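Local structure of hypothetical exported protein (Streptococcus pyogenes, 3PSQ) at residues A[56-59]-A[60-63]. The protein is a class B sortase involved in pilus assembly, probably acting as a cysteine transpeptidase that forms an acyl-thioester intermediate. Numbering follows the deposited sequence.
With ZN (zinc ion), chain P.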
ATOM      1  N   ASN A  56      -9.872  12.796   1.108  1.00 42.68           N
ATOM      2  CA  ASN A  56      -8.626  13.343   0.597  1.00 42.24           C
ATOM      3  C   ASN A  56      -7.492  12.568   1.262  1.00 42.42           C
ATOM      4  O   ASN A  56      -7.758  11.721   2.108  1.00 42.76           O
ATOM      5  CB  ASN A  56      -8.516  14.851   0.918  1.00 42.27           C
ATOM      6  CG  ASN A  56      -8.580  15.147   2.426  1.00 42.72           C
ATOM      7  OD1 ASN A  56      -7.692  14.772   3.163  1.00 43.66           O
ATOM      8  ND2 ASN A  56      -9.654  15.800   2.880  1.00 44.87           N
ATOM      9  N   ASN A  57      -6.240  12.875   0.924  1.00 41.81           N
ATOM     10  CA  ASN A  57      -5.105  12.132   1.445  1.00 41.94           C
ATOM     11  C   ASN A  57      -4.445  12.740   2.678  1.00 42.89           C
ATOM     12  O   ASN A  57      -3.363  12.318   3.079  1.00 42.94           O
ATOM     13  CB  ASN A  57      -4.061  11.910   0.364  1.00 41.35           C
ATOM     14  CG  ASN A  57      -4.537  10.945  -0.722  1.00 42.88           C
ATOM     15  OD1 ASN A  57      -5.445  10.127  -0.509  1.00 43.01           O
ATOM     16  ND2 ASN A  57      -3.906  11.026  -1.892  1.00 42.63           N
ATOM     17  N   LEU A  58      -5.088  13.731   3.281  1.00 43.40           N
ATOM     18  CA  LEU A  58      -4.544  14.341   4.506  1.00 43.56           C
ATOM     19  C   LEU A  58      -5.399  13.963   5.727  1.00 43.22           C
ATOM     20  O   LEU A  58      -4.901  13.948   6.833  1.00 42.82           O
ATOM     21  CB  LEU A  58      -4.443  15.878   4.356  1.00 43.77           C
ATOM     22  CG  LEU A  58      -3.563  16.451   3.205  1.00 43.31           C
ATOM     23  CD1 LEU A  58      -3.676  17.944   3.039  1.00 43.79           C
ATOM     24  CD2 LEU A  58      -2.139  16.148   3.383  1.00 43.49           C
ATOM     25  N   GLU A  59      -6.663  13.610   5.487  1.00 42.72           N
ATOM     26  CA  GLU A  59      -7.649  13.299   6.509  1.00 43.40           C
ATOM     27  C   GLU A  59      -7.212  12.369   7.673  1.00 43.58           C
ATOM     28  O   GLU A  59      -7.616  12.575   8.842  1.00 44.31           O
ATOM     29  CB  GLU A  59      -8.946  12.774   5.861  1.00 42.90           C
ATOM     30  CG  GLU A  59     -10.020  12.231   6.875  1.00 42.63           C
ATOM     31  CD  GLU A  59     -11.237  11.683   6.160  1.00 43.78           C
ATOM     32  OE1 GLU A  59     -11.170  11.547   4.923  1.00 44.91           O
ATOM     33  OE2 GLU A  59     -12.253  11.362   6.810  1.00 41.68           O
ATOM     34  N   TYR A  60      -6.412  11.369   7.350  1.00 42.35           N
ATOM     35  CA  TYR A  60      -5.997  10.375   8.325  1.00 41.96           C
ATOM     36  C   TYR A  60      -4.597  10.583   8.914  1.00 42.02           C
ATOM     37  O   TYR A  60      -4.061   9.682   9.530  1.00 42.03           O
ATOM     38  CB  TYR A  60      -6.206   8.912   7.791  1.00 40.53           C
ATOM     39  CG  TYR A  60      -7.672   8.554   7.878  1.00 39.39           C
ATOM     40  CD1 TYR A  60      -8.209   8.089   9.051  1.00 40.01           C
ATOM     41  CD2 TYR A  60      -8.546   8.811   6.818  1.00 40.65           C
ATOM     42  CE1 TYR A  60      -9.565   7.858   9.168  1.00 41.19           C
ATOM     43  CE2 TYR A  60      -9.907   8.557   6.922  1.00 39.34           C
ATOM     44  CZ  TYR A  60     -10.406   8.081   8.101  1.00 41.32           C
ATOM     45  OH  TYR A  60     -11.755   7.821   8.260  1.00 40.23           O
ATOM     46  N   ILE A  61      -4.004  11.757   8.735  1.00 42.36           N
ATOM     47  CA  ILE A  61      -2.798  12.113   9.510  1.00 42.07           C
ATOM     48  C   ILE A  61      -3.017  12.022  11.034  1.00 42.70           C
ATOM     49  O   ILE A  61      -2.202  11.461  11.725  1.00 43.97           O
ATOM     50  CB  ILE A  61      -2.283  13.544   9.175  1.00 42.35           C
ATOM     51  CG1 ILE A  61      -1.798  13.638   7.723  1.00 40.31           C
ATOM     52  CG2 ILE A  61      -1.206  13.996  10.173  1.00 39.52           C
ATOM     53  CD1 ILE A  61      -1.687  15.063   7.220  1.00 39.06           C
ATOM     54  N   ASN A  62      -4.140  12.516  11.545  1.00 42.83           N
ATOM     55  CA  ASN A  62      -4.402  12.571  12.988  1.00 42.58           C
ATOM     56  C   ASN A  62      -5.815  12.024  13.288  1.00 41.83           C
ATOM     57  O   ASN A  62      -6.562  12.524  14.160  1.00 40.60           O
ATOM     58  CB  ASN A  62      -4.306  14.034  13.493  1.00 43.64           C
ATOM     59  CG  ASN A  62      -2.868  14.490  13.745  1.00 45.39           C
ATOM     60  OD1 ASN A  62      -2.389  15.448  13.125  1.00 51.44           O
ATOM     61  ND2 ASN A  62      -2.173  13.812  14.663  1.00 47.35           N
ATOM     62  N   LYS A  63      -6.182  10.984  12.555  1.00 41.31           N
ATOM     63  CA  LYS A  63      -7.473  10.346  12.742  1.00 41.01           C
ATOM     64  C   LYS A  63      -7.322   8.827  12.772  1.00 40.94           C
ATOM     65  O   LYS A  63      -6.610   8.248  11.955  1.00 41.28           O
ATOM     66  CB  LYS A  63      -8.398  10.775  11.605  1.00 40.52           C
ATOM     67  CG  LYS A  63      -9.850  10.392  11.780  1.00 41.27           C
ATOM     68  CD  LYS A  63     -10.550  11.134  10.654  1.00 42.43           C
ATOM     69  CE  LYS A  63     -12.015  10.917  10.620  1.00 43.26           C
ATOM     70  NZ  LYS A  63     -12.529  11.565   9.362  1.00 46.75           N
TER
HETATM   71 ZN    ZN P 326     -13.739  10.491   5.890  1.00 40.17          ZN
HETATM   72  O   HOH W   1      -6.564  10.214   4.195  1.00 43.82           O
HETATM   73  O   HOH W   2      -5.999  14.344  10.718  1.00 49.34           O
HETATM   74  O   HOH W   3     -15.341  10.596   7.155  1.00 38.09           O
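Glu59 and Lys63 meet in a salt bridge, Lys63 NZ lying 2.6 Å from Glu59 OE2 and using the anti lone pair of that oxygen, the one away from OE1. The same OE2 binds the zinc ion at 1.9 Å, so a single carboxylate oxygen serves both a metal and an ammonium group. Asp35, Glu55 and a water complete the metal site. Its extended chain, with chi1 at 173° setting CG opposite the backbone N, carries the Glu59 carboxylate alongside the Tyr60 ring, the two planes 28° apart. Tyr60 OH is hydrogen-bonded to Asp35 and Asn33, tying the ring to the same site.

The backbone makes a type I turn from Leu58 to Ile61, closed by Ile61 N donating to Leu58 O at 3.0 Å; Leu58 and Ile61 lie side by side, pointing the same way, with Leu58 CD2 4.0 Å from Ile61 CD1. At the start of this turn Asn56 OD1 accepts from Leu58 N, an Asx turn, and also from Glu59 N, which extends it to an Asx motif; both bonds are 2.8 Å. Further along, a water donates to Glu59 O and accepts from Asn62 N at 2.7 Å, bridging a gap too wide for a direct bond.

Lysine and zinc together should offset much of the negative charge that three acidic ligands gather here, and would be expected to keep Glu59 ionised on this loop between strands 48-53 and 76-77.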